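Local coordinates for protein protease Do-like 2, chloroplastic (Arabidopsis thaliana, PDB 4FLN) that works as a chloroplast serine protease that makes the primary cut in the photodamaged D1 protein of photosystem II, at residues 377-382 with 418-423; 61-66 with 389-394; 299-304 with 340-345. All coordinates share one frame; numbering follows the deposited sequence.

Contact 1: 377-382 with 418-423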
ATOM      1  N   GLY B 377      29.542 -16.497 -25.223  1.00 46.12           N
ATOM      2  CA  GLY B 377      28.795 -16.190 -24.021  1.00 45.56           C
ATOM      3  C   GLY B 377      27.693 -15.179 -24.279  1.00 54.82           C
ATOM      4  O   GLY B 377      26.933 -14.850 -23.364  1.00 61.60           O
ATOM      5  N   LEU B 378      27.594 -14.688 -25.518  1.00 45.08           N
ATOM      6  CA  LEU B 378      26.532 -13.741 -25.858  1.00 52.55           C
ATOM      7  C   LEU B 378      25.261 -14.513 -26.194  1.00 48.23           C
ATOM      8  O   LEU B 378      25.213 -15.274 -27.160  1.00 46.60           O
ATOM      9  CB  LEU B 378      26.918 -12.827 -27.032  1.00 51.17           C
ATOM     10  CG  LEU B 378      28.172 -11.940 -27.014  1.00 51.04           C
ATOM     11  CD1 LEU B 378      27.913 -10.670 -27.803  1.00 50.65           C
ATOM     12  CD2 LEU B 378      28.654 -11.611 -25.611  1.00 46.60           C
ATOM     13  N   VAL B 379      24.225 -14.301 -25.396  1.00 36.14           N
ATOM     14  CA  VAL B 379      23.019 -15.101 -25.508  1.00 47.78           C
ATOM     15  C   VAL B 379      21.939 -14.367 -26.291  1.00 53.25           C
ATOM     16  O   VAL B 379      21.488 -13.287 -25.887  1.00 58.06           O
ATOM     17  CB  VAL B 379      22.501 -15.502 -24.115  1.00 53.62           C
ATOM     18  CG1 VAL B 379      21.104 -16.055 -24.199  1.00 43.96           C
ATOM     19  CG2 VAL B 379      23.440 -16.513 -23.484  1.00 63.02           C
ATOM     20  N   PHE B 380      21.537 -14.961 -27.413  1.00 49.41           N
ATOM     21  CA  PHE B 380      20.521 -14.379 -28.293  1.00 52.08           C
ATOM     22  C   PHE B 380      19.181 -15.145 -28.280  1.00 51.68           C
ATOM     23  O   PHE B 380      19.157 -16.372 -28.327  1.00 53.62           O
ATOM     24  CB  PHE B 380      21.052 -14.312 -29.731  1.00 44.15           C
ATOM     25  CG  PHE B 380      22.264 -13.439 -29.901  1.00 44.79           C
ATOM     26  CD1 PHE B 380      22.153 -12.061 -29.868  1.00 48.30           C
ATOM     27  CD2 PHE B 380      23.506 -13.994 -30.133  1.00 52.96           C
ATOM     28  CE1 PHE B 380      23.255 -11.255 -30.043  1.00 45.20           C
ATOM     29  CE2 PHE B 380      24.618 -13.193 -30.305  1.00 52.64           C
ATOM     30  CZ  PHE B 380      24.490 -11.820 -30.257  1.00 49.74           C
ATOM     31  N   THR B 381      18.072 -14.415 -28.204  1.00 41.20           N
ATOM     32  CA  THR B 381      16.745 -14.979 -28.476  1.00 46.42           C
ATOM     33  C   THR B 381      15.888 -13.985 -29.245  1.00 53.40           C
ATOM     34  O   THR B 381      16.175 -12.779 -29.254  1.00 53.51           O
ATOM     35  CB  THR B 381      15.957 -15.330 -27.205  1.00 45.26           C
ATOM     36  OG1 THR B 381      16.196 -14.333 -26.209  1.00 55.17           O
ATOM     37  CG2 THR B 381      16.342 -16.676 -26.676  1.00 44.72           C
ATOM     38  N   PRO B 382      14.819 -14.484 -29.889  1.00 48.13           N
ATOM     39  CA  PRO B 382      13.845 -13.576 -30.494  1.00 40.60           C
ATOM     40  C   PRO B 382      13.029 -12.889 -29.401  1.00 43.45           C
ATOM     41  O   PRO B 382      12.733 -13.483 -28.364  1.00 50.10           O
ATOM     42  CB  PRO B 382      12.969 -14.509 -31.334  1.00 29.34           C
ATOM     43  CG  PRO B 382      13.751 -15.768 -31.470  1.00 41.21           C
ATOM     44  CD  PRO B 382      14.504 -15.888 -30.188  1.00 44.87           C
ATOM     45  N   ILE B 418      17.276 -10.263 -30.001  1.00 45.82           N
ATOM     46  CA  ILE B 418      17.866  -9.515 -28.918  1.00 43.62           C
ATOM     47  C   ILE B 418      18.983 -10.287 -28.247  1.00 48.13           C
ATOM     48  O   ILE B 418      19.015 -11.515 -28.245  1.00 50.40           O
ATOM     49  CB  ILE B 418      16.837  -9.111 -27.856  1.00 42.12           C
ATOM     50  CG1 ILE B 418      16.365 -10.342 -27.089  1.00 55.06           C
ATOM     51  CG2 ILE B 418      15.672  -8.373 -28.490  1.00 34.06           C
ATOM     52  CD1 ILE B 418      15.960 -10.036 -25.669  1.00 60.52           C
ATOM     53  N   LEU B 419      19.911  -9.530 -27.691  1.00 50.90           N
ATOM     54  CA  LEU B 419      20.915 -10.058 -26.814  1.00 47.73           C
ATOM     55  C   LEU B 419      20.341  -9.870 -25.423  1.00 50.15           C
ATOM     56  O   LEU B 419      20.230  -8.742 -24.945  1.00 48.76           O
ATOM     57  CB  LEU B 419      22.159  -9.203 -26.978  1.00 47.69           C
ATOM     58  CG  LEU B 419      23.254  -9.350 -25.940  1.00 41.49           C
ATOM     59  CD1 LEU B 419      23.612 -10.806 -25.818  1.00 49.18           C
ATOM     60  CD2 LEU B 419      24.435  -8.541 -26.381  1.00 40.40           C
ATOM     61  N   SER B 420      19.963 -10.962 -24.770  1.00 47.83           N
ATOM     62  CA  SER B 420      19.351 -10.854 -23.439  1.00 55.00           C
ATOM     63  C   SER B 420      20.381 -10.630 -22.323  1.00 50.16           C
ATOM     64  O   SER B 420      20.310  -9.632 -21.607  1.00 53.71           O
ATOM     65  CB  SER B 420      18.399 -12.019 -23.130  1.00 58.25           C
ATOM     66  OG  SER B 420      18.881 -13.245 -23.642  1.00 63.31           O
ATOM     67  N   GLN B 421      21.311 -11.566 -22.159  1.00 44.28           N
ATOM     68  CA  GLN B 421      22.415 -11.393 -21.217  1.00 50.84           C
ATOM     69  C   GLN B 421      23.747 -11.803 -21.854  1.00 57.32           C
ATOM     70  O   GLN B 421      23.774 -12.457 -22.897  1.00 61.52           O
ATOM     71  CB  GLN B 421      22.163 -12.211 -19.941  1.00 51.76           C
ATOM     72  CG  GLN B 421      22.325 -13.717 -20.127  1.00 58.31           C
ATOM     73  CD  GLN B 421      21.595 -14.533 -19.077  1.00 64.36           C
ATOM     74  OE1 GLN B 421      20.469 -14.971 -19.305  1.00 75.21           O
ATOM     75  NE2 GLN B 421      22.235 -14.752 -17.926  1.00 61.57           N
ATOM     76  N   VAL B 422      24.852 -11.404 -21.234  1.00 55.70           N
ATOM     77  CA  VAL B 422      26.163 -11.914 -21.625  1.00 52.16           C
ATOM     78  C   VAL B 422      26.713 -12.743 -20.481  1.00 53.74           C
ATOM     79  O   VAL B 422      26.819 -12.254 -19.366  1.00 59.48           O
ATOM     80  CB  VAL B 422      27.171 -10.785 -21.915  1.00 45.10           C
ATOM     81  CG1 VAL B 422      28.558 -11.363 -22.096  1.00 43.57           C
ATOM     82  CG2 VAL B 422      26.760  -9.998 -23.146  1.00 45.42           C
ATOM     83  N   LEU B 423      27.078 -13.991 -20.737  1.00 58.68           N
ATOM     84  CA  LEU B 423      27.640 -14.793 -19.662  1.00 54.83           C
ATOM     85  C   LEU B 423      29.121 -14.453 -19.581  1.00 55.70           C
ATOM     86  O   LEU B 423      29.893 -14.765 -20.500  1.00 45.07           O
ATOM     87  CB  LEU B 423      27.454 -16.278 -19.951  1.00 43.64           C
ATOM     88  CG  LEU B 423      26.116 -16.672 -20.560  1.00 34.02           C
ATOM     89  CD1 LEU B 423      26.124 -18.137 -20.902  1.00 34.69           C
ATOM     90  CD2 LEU B 423      25.024 -16.370 -19.578  1.00 55.17           C
TER

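Contact 2: 61-66 with 389-394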
ATOM      1  N   ASP B  61      11.019 -21.418 -19.800  1.00 59.65           N
ATOM      2  CA  ASP B  61      11.402 -20.118 -19.282  1.00 56.03           C
ATOM      3  C   ASP B  61      11.960 -19.335 -20.466  1.00 62.39           C
ATOM      4  O   ASP B  61      12.823 -19.834 -21.176  1.00 72.50           O
ATOM      5  CB  ASP B  61      12.464 -20.302 -18.194  1.00 67.53           C
ATOM      6  CG  ASP B  61      12.978 -18.985 -17.626  1.00 81.90           C
ATOM      7  OD1 ASP B  61      12.553 -18.609 -16.514  1.00 86.26           O
ATOM      8  OD2 ASP B  61      13.828 -18.334 -18.274  1.00 89.58           O
ATOM      9  N   TYR B  62      11.458 -18.130 -20.716  1.00 61.23           N
ATOM     10  CA  TYR B  62      11.970 -17.331 -21.837  1.00 63.15           C
ATOM     11  C   TYR B  62      13.254 -16.571 -21.506  1.00 64.38           C
ATOM     12  O   TYR B  62      14.137 -16.403 -22.358  1.00 55.92           O
ATOM     13  CB  TYR B  62      10.886 -16.395 -22.377  1.00 59.16           C
ATOM     14  CG  TYR B  62       9.664 -17.161 -22.802  1.00 60.88           C
ATOM     15  CD1 TYR B  62       9.484 -17.546 -24.122  1.00 65.04           C
ATOM     16  CD2 TYR B  62       8.709 -17.541 -21.872  1.00 63.44           C
ATOM     17  CE1 TYR B  62       8.374 -18.268 -24.507  1.00 67.89           C
ATOM     18  CE2 TYR B  62       7.598 -18.261 -22.247  1.00 67.55           C
ATOM     19  CZ  TYR B  62       7.436 -18.623 -23.563  1.00 69.55           C
ATOM     20  OH  TYR B  62       6.324 -19.336 -23.927  1.00 74.90           O
ATOM     21  N   SER B  63      13.338 -16.116 -20.261  1.00 66.71           N
ATOM     22  CA  SER B  63      14.506 -15.409 -19.768  1.00 63.75           C
ATOM     23  C   SER B  63      15.737 -16.283 -19.928  1.00 64.09           C
ATOM     24  O   SER B  63      16.776 -15.829 -20.403  1.00 72.84           O
ATOM     25  CB  SER B  63      14.302 -15.030 -18.305  1.00 67.65           C
ATOM     26  OG  SER B  63      13.131 -14.243 -18.150  1.00 68.06           O
ATOM     27  N   LEU B  64      15.608 -17.547 -19.541  1.00 63.44           N
ATOM     28  CA  LEU B  64      16.668 -18.531 -19.742  1.00 76.07           C
ATOM     29  C   LEU B  64      16.120 -19.688 -20.588  1.00 79.55           C
ATOM     30  O   LEU B  64      15.606 -20.662 -20.036  1.00 80.00           O
ATOM     31  CB  LEU B  64      17.149 -19.065 -18.388  1.00 77.60           C
ATOM     32  CG  LEU B  64      17.380 -18.073 -17.240  1.00 75.96           C
ATOM     33  CD1 LEU B  64      17.268 -18.773 -15.888  1.00 70.29           C
ATOM     34  CD2 LEU B  64      18.719 -17.361 -17.373  1.00 77.39           C
ATOM     35  N   PRO B  65      16.194 -19.581 -21.930  1.00 68.75           N
ATOM     36  CA  PRO B  65      15.432 -20.607 -22.650  1.00 64.70           C
ATOM     37  C   PRO B  65      16.162 -21.909 -22.997  1.00 69.67           C
ATOM     38  O   PRO B  65      15.864 -22.483 -24.046  1.00 68.70           O
ATOM     39  CB  PRO B  65      15.116 -19.894 -23.961  1.00 59.27           C
ATOM     40  CG  PRO B  65      16.331 -19.032 -24.192  1.00 56.54           C
ATOM     41  CD  PRO B  65      16.773 -18.571 -22.832  1.00 59.76           C
ATOM     42  N   TRP B  66      17.030 -22.398 -22.116  1.00 71.44           N
ATOM     43  CA  TRP B  66      17.513 -23.776 -22.154  1.00 61.63           C
ATOM     44  C   TRP B  66      16.789 -24.521 -21.047  1.00 54.73           C
ATOM     45  O   TRP B  66      17.007 -25.707 -20.833  1.00 50.22           O
ATOM     46  CB  TRP B  66      19.028 -23.841 -21.963  1.00 57.74           C
ATOM     47  CG  TRP B  66      19.499 -22.880 -20.937  1.00 70.37           C
ATOM     48  CD1 TRP B  66      19.582 -23.093 -19.597  1.00 73.76           C
ATOM     49  CD2 TRP B  66      19.919 -21.529 -21.158  1.00 78.31           C
ATOM     50  NE1 TRP B  66      20.041 -21.962 -18.966  1.00 80.50           N
ATOM     51  CE2 TRP B  66      20.253 -20.986 -19.904  1.00 81.54           C
ATOM     52  CE3 TRP B  66      20.050 -20.727 -22.297  1.00 77.96           C
ATOM     53  CZ2 TRP B  66      20.707 -19.677 -19.754  1.00 81.89           C
ATOM     54  CZ3 TRP B  66      20.502 -19.434 -22.148  1.00 81.47           C
ATOM     55  CH2 TRP B  66      20.825 -18.920 -20.884  1.00 83.57           C
ATOM     56  N   GLU B 389       6.898 -10.132 -20.733  1.00 50.32           N
ATOM     57  CA  GLU B 389       6.123 -10.381 -19.518  1.00 60.86           C
ATOM     58  C   GLU B 389       7.012 -10.842 -18.353  1.00 63.01           C
ATOM     59  O   GLU B 389       6.909 -10.344 -17.234  1.00 70.99           O
ATOM     60  CB  GLU B 389       5.023 -11.414 -19.780  1.00 69.37           C
ATOM     61  CG  GLU B 389       3.599 -10.910 -19.560  1.00 88.83           C
ATOM     62  CD  GLU B 389       3.096 -10.016 -20.694  1.00112.27           C
ATOM     63  OE1 GLU B 389       3.657  -8.913 -20.894  1.00118.09           O
ATOM     64  OE2 GLU B 389       2.134 -10.419 -21.387  1.00117.83           O
ATOM     65  N   GLU B 390       7.895 -11.787 -18.630  1.00 49.63           N
ATOM     66  CA  GLU B 390       8.698 -12.411 -17.597  1.00 48.84           C
ATOM     67  C   GLU B 390       9.828 -11.520 -17.075  1.00 63.66           C
ATOM     68  O   GLU B 390      10.205 -11.613 -15.907  1.00 67.86           O
ATOM     69  CB  GLU B 390       9.268 -13.722 -18.130  1.00 51.35           C
ATOM     70  CG  GLU B 390      10.009 -14.537 -17.103  1.00 58.52           C
ATOM     71  CD  GLU B 390      10.689 -15.732 -17.715  1.00 71.62           C
ATOM     72  OE1 GLU B 390      11.319 -16.503 -16.967  1.00 75.47           O
ATOM     73  OE2 GLU B 390      10.598 -15.898 -18.949  1.00 80.00           O
ATOM     74  N   GLU B 391      10.370 -10.666 -17.941  1.00 72.38           N
ATOM     75  CA  GLU B 391      11.448  -9.748 -17.558  1.00 76.40           C
ATOM     76  C   GLU B 391      10.851  -8.487 -16.921  1.00 77.96           C
ATOM     77  O   GLU B 391      11.564  -7.643 -16.376  1.00 81.84           O
ATOM     78  CB  GLU B 391      12.296  -9.384 -18.785  1.00 74.71           C
ATOM     79  CG  GLU B 391      13.806  -9.524 -18.593  1.00 77.27           C
ATOM     80  CD  GLU B 391      14.360 -10.829 -19.145  1.00 83.39           C
ATOM     81  OE1 GLU B 391      14.877 -10.832 -20.283  1.00 90.05           O
ATOM     82  OE2 GLU B 391      14.289 -11.852 -18.440  1.00 84.15           O
ATOM     83  N   CYS B 392       9.522  -8.428 -16.958  1.00 78.36           N
ATOM     84  CA  CYS B 392       8.687  -7.278 -16.579  1.00 80.32           C
ATOM     85  C   CYS B 392       8.954  -5.962 -17.326  1.00 81.06           C
ATOM     86  O   CYS B 392       9.313  -5.970 -18.497  1.00 69.74           O
ATOM     87  CB  CYS B 392       8.738  -7.052 -15.057  1.00 71.43           C
ATOM     88  N   GLU B 393       8.774  -4.833 -16.646  1.00 95.49           N
ATOM     89  CA  GLU B 393       8.767  -3.535 -17.338  1.00100.33           C
ATOM     90  C   GLU B 393      10.107  -2.857 -17.606  1.00 89.13           C
ATOM     91  O   GLU B 393      10.362  -2.398 -18.723  1.00 65.98           O
ATOM     92  CB  GLU B 393       7.760  -2.564 -16.706  1.00112.81           C
ATOM     93  CG  GLU B 393       6.304  -2.888 -17.059  1.00121.79           C
ATOM     94  CD  GLU B 393       6.171  -3.859 -18.239  1.00122.74           C
ATOM     95  OE1 GLU B 393       6.778  -3.617 -19.310  1.00111.34           O
ATOM     96  OE2 GLU B 393       5.452  -4.871 -18.087  1.00126.64           O
ATOM     97  N   ASP B 394      10.949  -2.786 -16.580  1.00100.33           N
ATOM     98  CA  ASP B 394      12.277  -2.211 -16.732  1.00108.54           C
ATOM     99  C   ASP B 394      13.210  -3.299 -17.246  1.00117.09           C
ATOM    100  O   ASP B 394      12.804  -4.454 -17.388  1.00123.76           O
ATOM    101  CB  ASP B 394      12.775  -1.647 -15.408  1.00103.62           C
TER

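Contact 3: 299-304 with 340-345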
ATOM      1  N   VAL B 299     -10.999   4.803 -48.874  1.00 37.43           N
ATOM      2  CA  VAL B 299     -12.093   4.712 -47.937  1.00 34.28           C
ATOM      3  C   VAL B 299     -12.833   3.433 -48.222  1.00 36.10           C
ATOM      4  O   VAL B 299     -13.522   3.349 -49.228  1.00 48.30           O
ATOM      5  CB  VAL B 299     -13.075   5.861 -48.138  1.00 42.61           C
ATOM      6  CG1 VAL B 299     -14.237   5.740 -47.146  1.00 36.21           C
ATOM      7  CG2 VAL B 299     -12.351   7.207 -48.007  1.00 40.59           C
ATOM      8  N   ILE B 300     -12.719   2.427 -47.359  1.00 34.11           N
ATOM      9  CA  ILE B 300     -13.503   1.241 -47.648  1.00 39.86           C
ATOM     10  C   ILE B 300     -14.971   1.555 -47.369  1.00 45.27           C
ATOM     11  O   ILE B 300     -15.324   2.179 -46.367  1.00 40.57           O
ATOM     12  CB  ILE B 300     -13.022  -0.110 -46.992  1.00 54.31           C
ATOM     13  CG1 ILE B 300     -13.990  -0.567 -45.913  1.00 58.68           C
ATOM     14  CG2 ILE B 300     -11.543  -0.110 -46.543  1.00 25.27           C
ATOM     15  CD1 ILE B 300     -14.452  -1.978 -46.125  1.00 65.16           C
ATOM     16  N   VAL B 301     -15.805   1.118 -48.297  1.00 47.78           N
ATOM     17  CA  VAL B 301     -17.202   1.504 -48.389  1.00 49.34           C
ATOM     18  C   VAL B 301     -18.119   0.273 -48.244  1.00 52.96           C
ATOM     19  O   VAL B 301     -19.087   0.283 -47.489  1.00 56.10           O
ATOM     20  CB  VAL B 301     -17.463   2.344 -49.657  1.00 48.09           C
ATOM     21  CG1 VAL B 301     -18.751   1.933 -50.322  1.00 53.16           C
ATOM     22  CG2 VAL B 301     -17.462   3.837 -49.296  1.00 38.94           C
ATOM     23  N   SER B 302     -17.872  -0.750 -49.045  1.00 48.15           N
ATOM     24  CA  SER B 302     -18.576  -2.010 -48.872  1.00 42.24           C
ATOM     25  C   SER B 302     -17.604  -3.152 -48.596  1.00 46.06           C
ATOM     26  O   SER B 302     -16.409  -3.040 -48.852  1.00 47.97           O
ATOM     27  CB  SER B 302     -19.410  -2.328 -50.111  1.00 39.55           C
ATOM     28  OG  SER B 302     -18.640  -2.184 -51.296  1.00 40.43           O
ATOM     29  N   PHE B 303     -18.119  -4.238 -48.034  1.00 37.98           N
ATOM     30  CA  PHE B 303     -17.345  -5.455 -47.879  1.00 36.10           C
ATOM     31  C   PHE B 303     -18.271  -6.616 -48.204  1.00 42.43           C
ATOM     32  O   PHE B 303     -19.268  -6.802 -47.514  1.00 48.88           O
ATOM     33  CB  PHE B 303     -16.833  -5.544 -46.445  1.00 35.40           C
ATOM     34  CG  PHE B 303     -16.014  -6.759 -46.158  1.00 36.96           C
ATOM     35  CD1 PHE B 303     -14.638  -6.672 -46.059  1.00 35.70           C
ATOM     36  CD2 PHE B 303     -16.615  -7.985 -45.965  1.00 47.01           C
ATOM     37  CE1 PHE B 303     -13.882  -7.784 -45.772  1.00 38.34           C
ATOM     38  CE2 PHE B 303     -15.860  -9.109 -45.687  1.00 51.37           C
ATOM     39  CZ  PHE B 303     -14.492  -9.009 -45.587  1.00 43.94           C
ATOM     40  N   ASP B 304     -17.950  -7.398 -49.234  1.00 43.76           N
ATOM     41  CA  ASP B 304     -18.851  -8.453 -49.711  1.00 43.15           C
ATOM     42  C   ASP B 304     -20.268  -7.902 -49.903  1.00 49.95           C
ATOM     43  O   ASP B 304     -21.253  -8.562 -49.566  1.00 50.59           O
ATOM     44  CB  ASP B 304     -18.887  -9.646 -48.741  1.00 49.87           C
ATOM     45  CG  ASP B 304     -17.724 -10.631 -48.947  1.00 59.40           C
ATOM     46  OD1 ASP B 304     -17.026 -10.556 -49.985  1.00 50.84           O
ATOM     47  OD2 ASP B 304     -17.519 -11.499 -48.064  1.00 62.39           O
ATOM     48  N   GLY B 340     -15.596  -2.875 -51.749  1.00 37.11           N
ATOM     49  CA  GLY B 340     -15.902  -1.589 -52.341  1.00 43.84           C
ATOM     50  C   GLY B 340     -15.126  -0.424 -51.755  1.00 46.90           C
ATOM     51  O   GLY B 340     -15.175  -0.160 -50.550  1.00 49.87           O
ATOM     52  N   ILE B 341     -14.459   0.316 -52.629  1.00 41.49           N
ATOM     53  CA  ILE B 341     -13.541   1.357 -52.203  1.00 40.72           C
ATOM     54  C   ILE B 341     -13.849   2.679 -52.878  1.00 39.22           C
ATOM     55  O   ILE B 341     -14.420   2.720 -53.968  1.00 46.80           O
ATOM     56  CB  ILE B 341     -12.070   0.920 -52.489  1.00 40.72           C
ATOM     57  CG1 ILE B 341     -11.337   0.722 -51.178  1.00 47.59           C
ATOM     58  CG2 ILE B 341     -11.330   1.890 -53.403  1.00 37.36           C
ATOM     59  CD1 ILE B 341     -12.018  -0.278 -50.297  1.00 56.02           C
ATOM     60  N   ILE B 342     -13.497   3.764 -52.212  1.00 37.66           N
ATOM     61  CA  ILE B 342     -13.451   5.059 -52.872  1.00 45.58           C
ATOM     62  C   ILE B 342     -12.004   5.507 -52.869  1.00 43.69           C
ATOM     63  O   ILE B 342     -11.405   5.715 -51.808  1.00 45.03           O
ATOM     64  CB  ILE B 342     -14.340   6.118 -52.186  1.00 47.84           C
ATOM     65  CG1 ILE B 342     -15.805   5.660 -52.185  1.00 43.74           C
ATOM     66  CG2 ILE B 342     -14.179   7.475 -52.875  1.00 32.63           C
ATOM     67  CD1 ILE B 342     -16.767   6.672 -51.606  1.00 39.07           C
ATOM     68  N   ARG B 343     -11.440   5.612 -54.064  1.00 43.61           N
ATOM     69  CA  ARG B 343     -10.066   6.050 -54.246  1.00 45.50           C
ATOM     70  C   ARG B 343     -10.093   7.341 -55.045  1.00 43.94           C
ATOM     71  O   ARG B 343     -10.844   7.457 -56.005  1.00 53.68           O
ATOM     72  CB  ARG B 343      -9.249   4.975 -54.962  1.00 42.08           C
ATOM     73  CG  ARG B 343      -7.825   5.397 -55.275  1.00 45.01           C
ATOM     74  CD  ARG B 343      -7.030   4.241 -55.817  1.00 57.95           C
ATOM     75  NE  ARG B 343      -6.851   3.216 -54.799  1.00 64.55           N
ATOM     76  CZ  ARG B 343      -6.654   1.931 -55.054  1.00 60.11           C
ATOM     77  NH1 ARG B 343      -6.617   1.497 -56.308  1.00 59.44           N
ATOM     78  NH2 ARG B 343      -6.509   1.082 -54.049  1.00 60.51           N
ATOM     79  N   ALA B 344      -9.281   8.314 -54.652  1.00 50.08           N
ATOM     80  CA  ALA B 344      -9.455   9.663 -55.170  1.00 55.18           C
ATOM     81  C   ALA B 344     -10.899  10.041 -54.883  1.00 59.97           C
ATOM     82  O   ALA B 344     -11.323  10.130 -53.714  1.00 65.48           O
ATOM     83  CB  ALA B 344      -9.196   9.709 -56.641  1.00 53.49           C
ATOM     84  N   GLY B 345     -11.661  10.276 -55.943  1.00 40.36           N
ATOM     85  CA  GLY B 345     -13.083  10.496 -55.767  1.00 48.49           C
ATOM     86  C   GLY B 345     -13.928   9.371 -56.313  1.00 57.54           C
ATOM     87  O   GLY B 345     -15.152   9.463 -56.351  1.00 63.47           O
TER
HETATM   88  O   HOH W   1     -18.148  -4.710 -51.747  1.00 40.34           O

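Contact 1: 377-382 with 418-423
Strands 378-382 and 418-422 run antiparallel in the sheet of the C-terminal PDZ domain, and a beta bulge interrupts their pairing. Leu378 pairs with Val422 and Phe380 with Leu419, so a single residue, Val379, faces two, Ser420 and Gln421.

Leu378, Phe380, Leu419 and Val422 share one face of the sheet. Leu378 and Val422 stand side by side and point the same way; Leu378 CD2 sits equally close to both valine methyls, 3.5 Å from CG1 and from CG2. Phe380 and Leu419 instead cross obliquely. The phenyl, with CG anti to its own carbonyl carbon (chi1 -62°), brings CE1 to 3.8 Å from Leu419 CB, while Ile418 O lies at the ring edge near its plane. Leu419 CG is anti to its backbone N, and CD1 reaches back over the bulge to touch Val379 O. The Phe380 ring also meets that of Phe467, and Leu453 of helix 450-459 touches its side chain.

Thr381 and Ile418 stand alongside each other on the other face, where Leu387 of helix 385-391 packs on both. Their backbones exchange two bonds, with Ile418 N 2.8 Å from Thr381 O. At the bulge the work is divided: Val379 N donates to Gln421 O, and Val379 O takes Ser420 N nearly along its C=O axis, with a weak bond from Ser420 OG besides.

Val379 CG2 meets Leu423 CG obliquely at 4.0 Å. Beside that pair, Leu423 N closes the ladder on Gly377 O at 2.8 Å, a straight N-H approach (171°) whose donor stands 30° out of the carbonyl plane.

Contact 2: 61-66 with 389-394
Two carboxylates come together at the tips of side chains that cross at about a right angle: Asp61 OD1 and Glu390 OE1 are modelled 2.5 Å apart, with the planes of the two groups turned 74° against each other. Two acidic groups so placed would probably make it harder for both to be charged at once.

The other oxygen of Glu390 does the gripping. Its side chain is fully extended, CG anti to the backbone N (chi1 -174°), and reaches from the helix to the backbone of the loop, where OE2 accepts from two successive amides. Tyr62 N, 3.0 Å from Glu390 OE2, uses the syn lone pair; Ser63 N, also 3.0 Å from Glu390 OE2, comes in from above the carboxylate plane. That same OE2 lies at the edge of the Tyr62 ring, in its plane. An alanine in place of Glu390 would remove the carboxylate that holds both amides, and would probably loosen the loop's attachment to the helix.

The loop is shaped from within by an Asx motif, Asp61 OD2 accepting from Leu64 N three residues on. Residues 61-66 link strands 50-57 and 72-82 of the first barrel of the trypsin-like protease domain, by position probably the counterpart of loop LA in DegP. Helix 385-391 belongs to the C-terminal PDZ domain, so the contact docks protease loop onto PDZ helix. The Tyr62 side chain packs on Pro386 and Leu387 of the same helix.

Glu391 adds a second, less certain link. Its chain is bent at chi2, which carries OE2 to the Ser63 hydroxyl; Ser63 OG donates to Glu391 OE2 at 2.7 Å, though the hydroxyl is less surely placed. Arg70 of a second subunit also packs on Glu391.

Contact 3: 299-304 with 340-345
Val299 and Ile342 answer each other with both backbone bonds of an antiparallel hydrogen-bonded pair. Val299 N lies 3.1 Å from Ile342 O and in the plane of that carbonyl; the return bond, Ile342 N to Val299 O at 3.0 Å, arrives from above the carbonyl plane. Val299 O also receives a longer CA-H contact from Ile341.

Farther along, a single acceptor serves two donors. Gly340 O takes Val301 N at 2.7 Å, in its plane, and Ser302 N at 3.1 Å, from above it. Two consecutive amides on one carbonyl, with Val301 at helix-like psi (-53°), give the pattern of a classic beta bulge.

The strands are 299-303 and 336-343 of the sheet of the first PDZ domain, where 299-303 also pairs with 279-284 and 306-307, and 336-343 with 346-353. Ile300 and Ile341, a non-hydrogen-bonded pair, cross obliquely, Ile341 CD1 reaching over the neighbouring strand to 3.5 Å from Ile300 CB. Ile342 turns to the other face, and its CD1 is met by CG2 of Val301 at 3.7 Å.

Gly340 N is held loosely: it has a weak, bent bond to Ser302 O and another weak one to a water that accepts from it. The same water is hydrogen-bonded to Ser302 OG at 2.6 Å. That hydroxyl sits between its own backbone N and carbonyl carbon (chi1 49°) and is turned onto Gly340, 3.0 Å from its CA, so a beta carbon on Gly340 would run into the hydroxyl as it is placed here.

Charges at the strand ends are met from nearby: Arg343 NH2 forms a salt bridge with Asp298 and a hydrogen bond to Val293 O, while Asp304 OD2 forms a salt bridge with Lys331 and OD1 accepts from Glu338 N.

Contacts 1 and 2 are neighbours, centres about 12 Å apart, and share the C-terminal PDZ domain: strand 378-382 is followed by helix 385-391. They also touch through the protease loop, Pro65 packing on Thr381 and Trp66 on Val379. Contact 3 lies in the first PDZ domain, about 47 Å from contact 1 and about 44 Å from contact 2, centre to centre. Along the chain, 61-66 comes first, both strands of contact 3 lie between it and 389-394, and 389-394 falls between the two strands of contact 1. Contacts 1 and 3 each join two strands of a PDZ sheet, whereas contact 2 ties protease domain to C-terminal PDZ domain within one chain of the six-chain assembly.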